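Local coordinates for protein NDP-rhamnosyltransferase (Saccharopolyspora spinosa, PDB 3TSA) that is a glycosyltransferase of the GT-B fold, in the erythromycin biosynthesis protein CIII-like family, with two Rossmann-like domains facing each other across a cleft, at residues Gly194-Tyr202 with Ile370-Leu379; Ala293-Thr303 with Pro313-Tyr321. All coordinates share one frame; numbering follows the deposited sequence.

Interaction 1 (Gly194-Tyr202 with Ile370-Leu379); sequences GAPVQYVPY and ITAMPHPAAL
Gln198 is the centre of this contact, and it meets the segment 370-375 with both backbone and side chain. Its N donates a nearly straight hydrogen bond to Pro374 O, 2.7 Å away, with an N-H...O angle of 166°. The donor is tilted from the carbonyl plane. Just before it, Val197 CA makes a CH...O contact with the same oxygen. The Gln198 side chain then runs out along this segment. Its CG, trans to the backbone N (chi1 -169°), lies 3.3 Å from Ile370 O and touches Ile370 CG2. Beyond CG the chain is extended. This places the amide over one face of the His375 ring, with the two planes 37° apart. Packing is also close beside the backbone bond. Val197 CG2 sits 3.7 Å from Leu379 CD2, and Val200 CG2 lies 3.7 Å from Pro376 CD. Leu379 also touches Leu179 of strand 177-180, so this apolar patch continues into the N-terminal sheet.

Toward solvent the contact is thinner in cover, not in distance. Exposed Pro196 still puts CB 3.7 Å from the buried Met373 SD and rests CG 3.9 Å from Pro374 CD. Thr371, also exposed, sets its methyl beside the Gln198 amide. Part of the remaining surface is taken by the dimer: His375 and Pro376 pack on Gly29 and Ala27 of the second subunit.

Strand 195-196 is the edge of the N-terminal parallel sheet, and the chain after it leads toward the C-terminal domain. Helix 358-371 lies close by, and after a short link helix 376-385 packs back on the N-terminal domain. Such a return of the C-terminal helix across the domain boundary is characteristic of GT-B glycosyltransferases.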
ATOM      1  N   GLY A 194       2.238   0.818  26.737  1.00 18.06           N
ATOM      2  CA  GLY A 194       1.663   1.269  25.477  1.00 17.93           C
ATOM      3  C   GLY A 194       0.456   0.406  25.113  1.00 17.93           C
ATOM      4  O   GLY A 194       0.308  -0.754  25.553  1.00 19.78           O
ATOM      5  N   ALA A 195      -0.415   0.969  24.323  1.00 15.68           N
ATOM      6  CA  ALA A 195      -1.615   0.280  23.886  1.00 16.37           C
ATOM      7  C   ALA A 195      -1.248  -0.815  22.825  1.00 16.19           C
ATOM      8  O   ALA A 195      -0.392  -0.557  21.949  1.00 16.08           O
ATOM      9  CB  ALA A 195      -2.555   1.316  23.245  1.00 16.41           C
ATOM     10  N   PRO A 196      -1.872  -2.020  22.909  1.00 15.23           N
ATOM     11  CA  PRO A 196      -1.536  -3.094  21.959  1.00 15.38           C
ATOM     12  C   PRO A 196      -2.011  -2.777  20.570  1.00 14.30           C
ATOM     13  O   PRO A 196      -3.132  -2.297  20.430  1.00 16.04           O
ATOM     14  CB  PRO A 196      -2.234  -4.366  22.511  1.00 13.67           C
ATOM     15  CG  PRO A 196      -3.402  -3.767  23.466  1.00 14.57           C
ATOM     16  CD  PRO A 196      -2.897  -2.402  23.910  1.00 16.12           C
ATOM     17  N   VAL A 197      -1.164  -3.079  19.567  1.00 13.36           N
ATOM     18  CA  VAL A 197      -1.657  -3.121  18.180  1.00 13.83           C
ATOM     19  C   VAL A 197      -1.095  -4.385  17.559  1.00 14.34           C
ATOM     20  O   VAL A 197       0.127  -4.584  17.596  1.00 14.83           O
ATOM     21  CB  VAL A 197      -1.355  -1.811  17.363  1.00 13.59           C
ATOM     22  CG1 VAL A 197       0.198  -1.482  17.241  1.00 14.64           C
ATOM     23  CG2 VAL A 197      -1.944  -1.906  15.974  1.00 12.72           C
ATOM     24  N   GLN A 198      -1.939  -5.224  16.946  1.00 11.57           N
ATOM     25  CA  GLN A 198      -1.485  -6.515  16.389  1.00 12.27           C
ATOM     26  C   GLN A 198      -0.512  -6.308  15.196  1.00 12.92           C
ATOM     27  O   GLN A 198      -0.793  -5.547  14.234  1.00 13.16           O
ATOM     28  CB  GLN A 198      -2.720  -7.337  15.886  1.00 13.93           C
ATOM     29  CG  GLN A 198      -2.334  -8.714  15.564  1.00 15.30           C
ATOM     30  CD  GLN A 198      -3.476  -9.610  15.254  1.00 20.31           C
ATOM     31  OE1 GLN A 198      -4.573  -9.544  15.869  1.00 22.62           O
ATOM     32  NE2 GLN A 198      -3.215 -10.532  14.378  1.00 20.51           N
ATOM     33  N   TYR A 199       0.628  -7.009  15.265  1.00 12.24           N
ATOM     34  CA  TYR A 199       1.626  -6.985  14.169  1.00 12.04           C
ATOM     35  C   TYR A 199       0.954  -7.642  12.956  1.00 13.29           C
ATOM     36  O   TYR A 199       0.465  -8.774  13.079  1.00 15.48           O
ATOM     37  CB  TYR A 199       2.902  -7.766  14.615  1.00 13.31           C
ATOM     38  CG  TYR A 199       3.890  -7.764  13.461  1.00 12.31           C
ATOM     39  CD1 TYR A 199       4.549  -6.558  13.080  1.00 15.82           C
ATOM     40  CD2 TYR A 199       4.057  -8.886  12.701  1.00 12.56           C
ATOM     41  CE1 TYR A 199       5.370  -6.511  11.953  1.00 13.17           C
ATOM     42  CE2 TYR A 199       4.934  -8.868  11.603  1.00 14.76           C
ATOM     43  CZ  TYR A 199       5.554  -7.689  11.224  1.00 14.16           C
ATOM     44  OH  TYR A 199       6.367  -7.722  10.061  1.00 18.70           O
ATOM     45  N   VAL A 200       1.021  -6.966  11.794  1.00 13.05           N
ATOM     46  CA  VAL A 200       0.562  -7.564  10.531  1.00 13.78           C
ATOM     47  C   VAL A 200       1.813  -7.657   9.703  1.00 15.83           C
ATOM     48  O   VAL A 200       2.467  -6.658   9.469  1.00 15.90           O
ATOM     49  CB  VAL A 200      -0.410  -6.626   9.828  1.00 14.72           C
ATOM     50  CG1 VAL A 200      -0.724  -7.181   8.418  1.00 18.75           C
ATOM     51  CG2 VAL A 200      -1.683  -6.599  10.632  1.00 17.17           C
ATOM     52  N   PRO A 201       2.137  -8.860   9.238  1.00 17.32           N
ATOM     53  CA  PRO A 201       3.389  -8.930   8.503  1.00 19.25           C
ATOM     54  C   PRO A 201       3.295  -8.058   7.257  1.00 21.40           C
ATOM     55  O   PRO A 201       2.309  -8.108   6.493  1.00 24.59           O
ATOM     56  CB  PRO A 201       3.539 -10.437   8.184  1.00 19.25           C
ATOM     57  CG  PRO A 201       2.856 -11.096   9.343  1.00 21.54           C
ATOM     58  CD  PRO A 201       1.603 -10.194   9.573  1.00 20.48           C
ATOM     59  N   TYR A 202       4.236  -7.160   7.121  1.00 20.64           N
ATOM     60  CA  TYR A 202       4.430  -6.438   5.889  1.00 20.19           C
ATOM     61  C   TYR A 202       5.875  -6.464   5.680  1.00 20.82           C
ATOM     62  O   TYR A 202       6.635  -5.866   6.445  1.00 21.87           O
ATOM     63  CB  TYR A 202       3.990  -4.961   5.973  1.00 17.96           C
ATOM     64  CG  TYR A 202       4.332  -4.229   4.704  1.00 17.85           C
ATOM     65  CD1 TYR A 202       3.727  -4.598   3.480  1.00 18.45           C
ATOM     66  CD2 TYR A 202       5.319  -3.230   4.698  1.00 16.48           C
ATOM     67  CE1 TYR A 202       4.103  -3.928   2.289  1.00 16.60           C
ATOM     68  CE2 TYR A 202       5.734  -2.532   3.493  1.00 16.48           C
ATOM     69  CZ  TYR A 202       5.043  -2.911   2.282  1.00 14.68           C
ATOM     70  OH  TYR A 202       5.427  -2.319   1.069  1.00 17.98           O
ATOM     71  N   ILE A 370       0.273 -12.123  20.156  1.00 12.48           N
ATOM     72  CA  ILE A 370       0.045 -11.237  19.033  1.00 14.46           C
ATOM     73  C   ILE A 370      -1.429 -11.250  18.614  1.00 14.18           C
ATOM     74  O   ILE A 370      -2.049 -10.177  18.491  1.00 15.12           O
ATOM     75  CB  ILE A 370       0.950 -11.586  17.831  1.00 11.45           C
ATOM     76  CG1 ILE A 370       2.425 -11.315  18.211  1.00 13.10           C
ATOM     77  CG2 ILE A 370       0.604 -10.715  16.634  1.00 13.13           C
ATOM     78  CD1 ILE A 370       3.450 -11.804  17.127  1.00 16.36           C
ATOM     79  N   THR A 371      -1.957 -12.417  18.413  1.00 15.78           N
ATOM     80  CA  THR A 371      -3.321 -12.439  17.894  1.00 16.12           C
ATOM     81  C   THR A 371      -4.371 -12.045  18.956  1.00 14.75           C
ATOM     82  O   THR A 371      -5.536 -11.869  18.608  1.00 14.06           O
ATOM     83  CB  THR A 371      -3.682 -13.777  17.292  1.00 19.14           C
ATOM     84  OG1 THR A 371      -3.576 -14.810  18.291  1.00 20.36           O
ATOM     85  CG2 THR A 371      -2.836 -14.106  16.099  1.00 22.02           C
ATOM     86  N   ALA A 372      -3.986 -11.892  20.218  1.00 14.04           N
ATOM     87  CA  ALA A 372      -4.927 -11.353  21.255  1.00 15.25           C
ATOM     88  C   ALA A 372      -5.049  -9.866  21.118  1.00 16.56           C
ATOM     89  O   ALA A 372      -5.876  -9.265  21.798  1.00 16.55           O
ATOM     90  CB  ALA A 372      -4.388 -11.650  22.655  1.00 16.25           C
ATOM     91  N   MET A 373      -4.184  -9.239  20.306  1.00 16.24           N
ATOM     92  CA  MET A 373      -4.166  -7.734  20.224  1.00 16.82           C
ATOM     93  C   MET A 373      -5.134  -7.214  19.176  1.00 15.96           C
ATOM     94  O   MET A 373      -5.392  -7.929  18.171  1.00 18.20           O
ATOM     95  CB  MET A 373      -2.762  -7.299  19.811  1.00 14.50           C
ATOM     96  CG  MET A 373      -1.733  -7.665  20.899  1.00 17.11           C
ATOM     97  SD  MET A 373      -0.292  -6.703  20.401  1.00 23.30           S
ATOM     98  CE  MET A 373       0.607  -8.031  20.890  1.00 15.50           C
ATOM     99  N   PRO A 374      -5.618  -5.981  19.333  1.00 16.76           N
ATOM    100  CA  PRO A 374      -6.535  -5.544  18.277  1.00 17.10           C
ATOM    101  C   PRO A 374      -5.745  -5.282  16.988  1.00 15.87           C
ATOM    102  O   PRO A 374      -4.608  -4.785  17.038  1.00 16.00           O
ATOM    103  CB  PRO A 374      -7.035  -4.221  18.774  1.00 17.28           C
ATOM    104  CG  PRO A 374      -6.868  -4.210  20.298  1.00 17.50           C
ATOM    105  CD  PRO A 374      -5.576  -5.016  20.472  1.00 17.91           C
ATOM    106  N   HIS A 375      -6.378  -5.547  15.868  1.00 14.96           N
ATOM    107  CA  HIS A 375      -5.721  -5.308  14.544  1.00 16.09           C
ATOM    108  C   HIS A 375      -5.621  -3.789  14.270  1.00 14.87           C
ATOM    109  O   HIS A 375      -6.341  -3.010  14.858  1.00 15.98           O
ATOM    110  CB  HIS A 375      -6.528  -5.967  13.369  1.00 17.35           C
ATOM    111  CG  HIS A 375      -6.519  -7.462  13.346  1.00 25.40           C
ATOM    112  ND1 HIS A 375      -5.502  -8.192  12.755  1.00 29.48           N
ATOM    113  CD2 HIS A 375      -7.418  -8.364  13.815  1.00 27.91           C
ATOM    114  CE1 HIS A 375      -5.797  -9.485  12.846  1.00 31.83           C
ATOM    115  NE2 HIS A 375      -6.938  -9.616  13.502  1.00 31.59           N
ATOM    116  N   PRO A 376      -4.702  -3.350  13.355  1.00 15.05           N
ATOM    117  CA  PRO A 376      -4.585  -1.930  13.033  1.00 14.38           C
ATOM    118  C   PRO A 376      -5.935  -1.301  12.696  1.00 14.28           C
ATOM    119  O   PRO A 376      -6.165  -0.135  13.016  1.00 12.66           O
ATOM    120  CB  PRO A 376      -3.621  -1.905  11.814  1.00 14.00           C
ATOM    121  CG  PRO A 376      -2.731  -3.201  12.035  1.00 15.10           C
ATOM    122  CD  PRO A 376      -3.692  -4.191  12.680  1.00 14.26           C
ATOM    123  N   ALA A 377      -6.790  -2.050  12.016  1.00 14.53           N
ATOM    124  CA  ALA A 377      -8.113  -1.466  11.700  1.00 16.16           C
ATOM    125  C   ALA A 377      -8.884  -1.015  12.965  1.00 16.47           C
ATOM    126  O   ALA A 377      -9.551   0.040  12.986  1.00 16.68           O
ATOM    127  CB  ALA A 377      -8.950  -2.461  10.926  1.00 17.61           C
ATOM    128  N   ALA A 378      -8.799  -1.835  14.014  1.00 18.91           N
ATOM    129  CA  ALA A 378      -9.411  -1.513  15.271  1.00 18.54           C
ATOM    130  C   ALA A 378      -8.796  -0.302  15.985  1.00 19.02           C
ATOM    131  O   ALA A 378      -9.493   0.419  16.648  1.00 21.40           O
ATOM    132  CB  ALA A 378      -9.464  -2.780  16.167  1.00 18.51           C
ATOM    133  N   LEU A 379      -7.517  -0.010  15.773  1.00 17.56           N
ATOM    134  CA  LEU A 379      -6.901   1.129  16.333  1.00 17.48           C
ATOM    135  C   LEU A 379      -7.348   2.419  15.716  1.00 18.81           C
ATOM    136  O   LEU A 379      -7.129   3.454  16.336  1.00 20.45           O
ATOM    137  CB  LEU A 379      -5.333   1.088  16.265  1.00 17.25           C
ATOM    138  CG  LEU A 379      -4.638   0.426  17.476  1.00 19.42           C
ATOM    139  CD1 LEU A 379      -4.772   1.260  18.704  1.00 18.00           C
ATOM    140  CD2 LEU A 379      -5.147  -1.019  17.698  1.00 18.67           C
TER

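Interaction 2 (Ala293-Thr303 with Pro313-Tyr321); sequences AGGSGTAFTAT and PQYFDQFDY
Ala293 O points into the loop 313-318, where Pro313 CA approaches to 3.2 Å in a CH...O contact and Gln318 CB lies 3.3 Å away. The setting is a beta-alpha-beta unit of the Rossmann-like C-terminal domain. Strand 289-292 leads through a glycine-rich loop into helix 296-304, and the neighbouring parallel strand 309-311 leads into helix 318-327. Gly294 follows with a positive phi of 101°, and its backbone lies against Gln318 CG. The Gln318 side chain also fixes its own loop, since OE1 accepts from both Gln314 N and Tyr315 N. The first donor lies in the carbonyl plane and the second above it. Gly295 is the N-cap residue. At Ser296 a water accepts from the backbone N and donates to Asp317 OD2, joining the helix start to the other loop. Asp317 OD2 also bonds Trp143 NE1. Ala299 CB then packs tightly on Tyr321, 3.4 Å from CE2. Phe300 turns its ring edge to the same tyrosine, with CE1 3.8 Å from Tyr321 CE1, while Ser296 CB covers one of its faces. Tyr321 CG is trans to the backbone N (chi1 176°), carrying the ring across to this helix. Gln309 NE2 is hydrogen-bonded to Tyr321 OH, which lies 3.0 Å from Thr303 OG1.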
ATOM      1  N   ALA A 293      18.811 -11.471  12.393  1.00 12.55           N
ATOM      2  CA  ALA A 293      19.645 -10.678  13.334  1.00 12.16           C
ATOM      3  C   ALA A 293      18.741 -10.136  14.480  1.00 13.77           C
ATOM      4  O   ALA A 293      19.262  -9.549  15.482  1.00 12.28           O
ATOM      5  CB  ALA A 293      20.324  -9.523  12.567  1.00 11.88           C
ATOM      6  N   GLY A 294      17.413 -10.323  14.374  1.00 15.32           N
ATOM      7  CA  GLY A 294      16.507  -9.883  15.439  1.00 15.60           C
ATOM      8  C   GLY A 294      15.788  -8.563  15.145  1.00 17.58           C
ATOM      9  O   GLY A 294      15.091  -8.038  15.977  1.00 21.08           O
ATOM     10  N   GLY A 295      15.913  -8.068  13.942  1.00 19.51           N
ATOM     11  CA  GLY A 295      15.069  -6.958  13.437  1.00 19.49           C
ATOM     12  C   GLY A 295      13.620  -7.382  13.493  1.00 20.28           C
ATOM     13  O   GLY A 295      13.243  -8.547  13.152  1.00 20.42           O
ATOM     14  N   SER A 296      12.807  -6.422  13.870  1.00 21.23           N
ATOM     15  CA  SER A 296      11.446  -6.752  14.187  1.00 21.34           C
ATOM     16  C   SER A 296      10.642  -7.281  12.981  1.00 20.23           C
ATOM     17  O   SER A 296       9.725  -8.084  13.168  1.00 23.17           O
ATOM     18  CB  SER A 296      10.778  -5.545  14.871  1.00 21.80           C
ATOM     19  OG  SER A 296      10.654  -4.466  13.969  1.00 19.86           O
ATOM     20  N   GLY A 297      10.825  -6.772  11.775  1.00 19.46           N
ATOM     21  CA  GLY A 297       9.903  -7.241  10.696  1.00 17.84           C
ATOM     22  C   GLY A 297      10.075  -8.744  10.389  1.00 16.29           C
ATOM     23  O   GLY A 297       9.094  -9.530  10.400  1.00 17.41           O
ATOM     24  N   THR A 298      11.338  -9.163  10.240  1.00 16.36           N
ATOM     25  CA  THR A 298      11.667 -10.596  10.020  1.00 15.17           C
ATOM     26  C   THR A 298      11.210 -11.381  11.244  1.00 16.30           C
ATOM     27  O   THR A 298      10.490 -12.409  11.118  1.00 14.92           O
ATOM     28  CB  THR A 298      13.120 -10.762   9.719  1.00 14.22           C
ATOM     29  OG1 THR A 298      13.397 -10.152   8.415  1.00 17.53           O
ATOM     30  CG2 THR A 298      13.497 -12.289   9.744  1.00 16.38           C
ATOM     31  N   ALA A 299      11.602 -10.892  12.423  1.00 14.25           N
ATOM     32  CA  ALA A 299      11.355 -11.690  13.666  1.00 14.31           C
ATOM     33  C   ALA A 299       9.875 -11.736  14.037  1.00 14.29           C
ATOM     34  O   ALA A 299       9.378 -12.792  14.455  1.00 14.70           O
ATOM     35  CB  ALA A 299      12.197 -11.134  14.819  1.00 12.53           C
ATOM     36  N   PHE A 300       9.172 -10.607  13.925  1.00 14.59           N
ATOM     37  CA  PHE A 300       7.777 -10.609  14.286  1.00 15.95           C
ATOM     38  C   PHE A 300       6.963 -11.391  13.245  1.00 14.23           C
ATOM     39  O   PHE A 300       5.943 -11.994  13.590  1.00 12.65           O
ATOM     40  CB  PHE A 300       7.243  -9.169  14.455  1.00 15.05           C
ATOM     41  CG  PHE A 300       7.647  -8.504  15.736  1.00 16.92           C
ATOM     42  CD1 PHE A 300       8.611  -9.034  16.619  1.00 21.38           C
ATOM     43  CD2 PHE A 300       7.073  -7.305  16.047  1.00 15.87           C
ATOM     44  CE1 PHE A 300       8.952  -8.322  17.852  1.00 17.65           C
ATOM     45  CE2 PHE A 300       7.352  -6.658  17.251  1.00 15.06           C
ATOM     46  CZ  PHE A 300       8.336  -7.152  18.125  1.00 15.71           C
ATOM     47  N   THR A 301       7.417 -11.423  11.982  1.00 14.65           N
ATOM     48  CA  THR A 301       6.700 -12.210  10.982  1.00 13.81           C
ATOM     49  C   THR A 301       6.874 -13.676  11.347  1.00 13.98           C
ATOM     50  O   THR A 301       5.903 -14.436  11.329  1.00 15.30           O
ATOM     51  CB  THR A 301       7.215 -11.941   9.569  1.00 14.50           C
ATOM     52  OG1 THR A 301       6.877 -10.606   9.200  1.00 15.51           O
ATOM     53  CG2 THR A 301       6.642 -12.894   8.554  1.00 14.10           C
ATOM     54  N   ALA A 302       8.132 -14.087  11.654  1.00 13.62           N
ATOM     55  CA  ALA A 302       8.376 -15.441  12.086  1.00 12.96           C
ATOM     56  C   ALA A 302       7.496 -15.756  13.337  1.00 12.50           C
ATOM     57  O   ALA A 302       6.825 -16.808  13.360  1.00 13.40           O
ATOM     58  CB  ALA A 302       9.869 -15.705  12.352  1.00 13.54           C
ATOM     59  N   THR A 303       7.503 -14.858  14.319  1.00 11.65           N
ATOM     60  CA  THR A 303       6.864 -15.142  15.635  1.00 12.92           C
ATOM     61  C   THR A 303       5.335 -15.252  15.397  1.00 13.25           C
ATOM     62  O   THR A 303       4.695 -16.231  15.839  1.00 15.36           O
ATOM     63  CB  THR A 303       7.213 -14.044  16.614  1.00 11.64           C
ATOM     64  OG1 THR A 303       8.593 -14.195  16.869  1.00 14.02           O
ATOM     65  CG2 THR A 303       6.485 -14.272  17.955  1.00 14.42           C
ATOM     66  N   PRO A 313      22.038 -11.287  17.249  1.00 10.76           N
ATOM     67  CA  PRO A 313      21.841  -9.849  17.384  1.00 11.68           C
ATOM     68  C   PRO A 313      23.127  -9.027  17.117  1.00 12.88           C
ATOM     69  O   PRO A 313      24.240  -9.551  17.346  1.00 12.51           O
ATOM     70  CB  PRO A 313      21.467  -9.716  18.886  1.00 13.29           C
ATOM     71  CG  PRO A 313      22.165 -10.946  19.574  1.00 10.71           C
ATOM     72  CD  PRO A 313      21.933 -12.017  18.523  1.00 11.37           C
ATOM     73  N   GLN A 314      22.924  -7.834  16.633  1.00 11.77           N
ATOM     74  CA  GLN A 314      24.028  -6.944  16.205  1.00 13.18           C
ATOM     75  C   GLN A 314      24.004  -5.599  16.903  1.00 13.90           C
ATOM     76  O   GLN A 314      25.054  -5.078  17.335  1.00 14.16           O
ATOM     77  CB  GLN A 314      23.994  -6.760  14.666  1.00 12.26           C
ATOM     78  CG  GLN A 314      23.979  -8.060  13.875  1.00 11.82           C
ATOM     79  CD  GLN A 314      25.241  -8.920  14.102  1.00 11.00           C
ATOM     80  OE1 GLN A 314      25.136 -10.143  14.189  1.00 17.47           O
ATOM     81  NE2 GLN A 314      26.403  -8.272  14.220  1.00  8.97           N
ATOM     82  N   TYR A 315      22.826  -4.980  16.994  1.00 11.42           N
ATOM     83  CA  TYR A 315      22.798  -3.621  17.451  1.00 13.87           C
ATOM     84  C   TYR A 315      21.397  -3.251  17.970  1.00 12.49           C
ATOM     85  O   TYR A 315      20.446  -4.051  17.863  1.00 11.81           O
ATOM     86  CB  TYR A 315      23.273  -2.649  16.353  1.00 10.63           C
ATOM     87  CG  TYR A 315      22.512  -2.648  15.015  1.00 17.26           C
ATOM     88  CD1 TYR A 315      21.106  -2.932  14.886  1.00 20.64           C
ATOM     89  CD2 TYR A 315      23.212  -2.265  13.868  1.00 23.23           C
ATOM     90  CE1 TYR A 315      20.492  -2.858  13.618  1.00 21.63           C
ATOM     91  CE2 TYR A 315      22.608  -2.152  12.679  1.00 29.15           C
ATOM     92  CZ  TYR A 315      21.274  -2.461  12.541  1.00 26.18           C
ATOM     93  OH  TYR A 315      20.714  -2.331  11.291  1.00 28.10           O
ATOM     94  N   PHE A 316      21.297  -2.041  18.526  1.00 13.39           N
ATOM     95  CA  PHE A 316      20.017  -1.481  19.033  1.00 14.88           C
ATOM     96  C   PHE A 316      19.221  -2.427  19.926  1.00 11.96           C
ATOM     97  O   PHE A 316      19.740  -2.826  20.978  1.00 14.04           O
ATOM     98  CB  PHE A 316      19.237  -0.825  17.896  1.00 16.57           C
ATOM     99  CG  PHE A 316      19.973   0.345  17.326  1.00 24.34           C
ATOM    100  CD1 PHE A 316      20.216   1.493  18.121  1.00 27.01           C
ATOM    101  CD2 PHE A 316      20.604   0.255  16.070  1.00 31.14           C
ATOM    102  CE1 PHE A 316      21.009   2.593  17.633  1.00 26.25           C
ATOM    103  CE2 PHE A 316      21.414   1.341  15.568  1.00 35.98           C
ATOM    104  CZ  PHE A 316      21.594   2.516  16.368  1.00 34.86           C
ATOM    105  N   ASP A 317      17.995  -2.786  19.514  1.00 12.33           N
ATOM    106  CA  ASP A 317      17.080  -3.581  20.341  1.00 11.25           C
ATOM    107  C   ASP A 317      17.272  -5.047  20.138  1.00 12.53           C
ATOM    108  O   ASP A 317      16.597  -5.865  20.814  1.00 12.22           O
ATOM    109  CB  ASP A 317      15.608  -3.227  19.903  1.00 11.36           C
ATOM    110  CG  ASP A 317      15.382  -3.427  18.439  1.00 20.21           C
ATOM    111  OD1 ASP A 317      16.234  -3.043  17.616  1.00 26.36           O
ATOM    112  OD2 ASP A 317      14.303  -3.929  18.065  1.00 18.04           O
ATOM    113  N   GLN A 318      18.260  -5.435  19.308  1.00 12.74           N
ATOM    114  CA  GLN A 318      18.336  -6.862  18.885  1.00 13.27           C
ATOM    115  C   GLN A 318      18.754  -7.834  19.982  1.00 11.81           C
ATOM    116  O   GLN A 318      18.272  -8.980  20.007  1.00 10.35           O
ATOM    117  CB  GLN A 318      19.231  -7.076  17.633  1.00 12.45           C
ATOM    118  CG  GLN A 318      18.612  -6.318  16.425  1.00 12.79           C
ATOM    119  CD  GLN A 318      19.527  -6.244  15.276  1.00 17.00           C
ATOM    120  OE1 GLN A 318      20.733  -6.484  15.427  1.00 12.61           O
ATOM    121  NE2 GLN A 318      18.970  -5.882  14.093  1.00 16.06           N
ATOM    122  N   PHE A 319      19.643  -7.407  20.887  1.00 11.67           N
ATOM    123  CA  PHE A 319      20.039  -8.230  22.049  1.00 11.22           C
ATOM    124  C   PHE A 319      18.932  -8.533  22.981  1.00 12.10           C
ATOM    125  O   PHE A 319      18.818  -9.644  23.428  1.00 11.82           O
ATOM    126  CB  PHE A 319      21.224  -7.511  22.806  1.00 10.79           C
ATOM    127  CG  PHE A 319      22.407  -7.365  21.872  1.00 11.50           C
ATOM    128  CD1 PHE A 319      23.258  -8.470  21.700  1.00 12.87           C
ATOM    129  CD2 PHE A 319      22.591  -6.186  21.128  1.00 10.89           C
ATOM    130  CE1 PHE A 319      24.356  -8.397  20.726  1.00 11.01           C
ATOM    131  CE2 PHE A 319      23.672  -6.108  20.167  1.00 13.92           C
ATOM    132  CZ  PHE A 319      24.489  -7.223  19.948  1.00 12.36           C
ATOM    133  N   ASP A 320      18.121  -7.509  23.318  1.00 11.68           N
ATOM    134  CA  ASP A 320      16.923  -7.707  24.130  1.00 11.77           C
ATOM    135  C   ASP A 320      15.957  -8.667  23.487  1.00 11.32           C
ATOM    136  O   ASP A 320      15.545  -9.627  24.152  1.00 12.28           O
ATOM    137  CB  ASP A 320      16.267  -6.332  24.367  1.00 10.62           C
ATOM    138  CG  ASP A 320      17.113  -5.493  25.322  1.00 16.94           C
ATOM    139  OD1 ASP A 320      17.025  -5.799  26.541  1.00 17.59           O
ATOM    140  OD2 ASP A 320      17.825  -4.606  24.878  1.00 17.42           O
ATOM    141  N   TYR A 321      15.625  -8.457  22.202  1.00 10.66           N
ATOM    142  CA  TYR A 321      14.692  -9.393  21.573  1.00 10.47           C
ATOM    143  C   TYR A 321      15.282 -10.797  21.591  1.00 11.78           C
ATOM    144  O   TYR A 321      14.603 -11.749  21.921  1.00 11.34           O
ATOM    145  CB  TYR A 321      14.458  -9.031  20.120  1.00 10.47           C
ATOM    146  CG  TYR A 321      13.599 -10.003  19.447  1.00  9.94           C
ATOM    147  CD1 TYR A 321      12.227  -9.978  19.652  1.00 13.97           C
ATOM    148  CD2 TYR A 321      14.144 -10.954  18.578  1.00  9.20           C
ATOM    149  CE1 TYR A 321      11.371 -10.948  19.013  1.00 13.95           C
ATOM    150  CE2 TYR A 321      13.340 -11.915  17.934  1.00 11.16           C
ATOM    151  CZ  TYR A 321      11.965 -11.893  18.169  1.00 15.29           C
ATOM    152  OH  TYR A 321      11.115 -12.770  17.547  1.00 16.00           O
TER
HETATM  153  O   HOH W   1      14.073  -3.879  15.127  1.00 27.54           O

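Interaction 2 is core, inside the C-terminal domain. Interaction 1 is partly buried, lies farther from the chain centre, and joins elements of both domains beside the subunit interface. Along the sequence, interaction 2 is nested in the loop that interaction 1 closes. Prolines, aliphatic groups, one backbone hydrogen bond and an amide laid over an imidazole face hold 194-202 to 370-379. Between 293-303 and 313-321 an aromatic pair, carbonyl contacts and a bridging water do the work. Their centres are 18 Å apart, yet they meet at helix 296-304. Tyr199 OH lies 3.1 Å from Thr301 OG1, a probable hydrogen bond, and Ile370 touches Thr303.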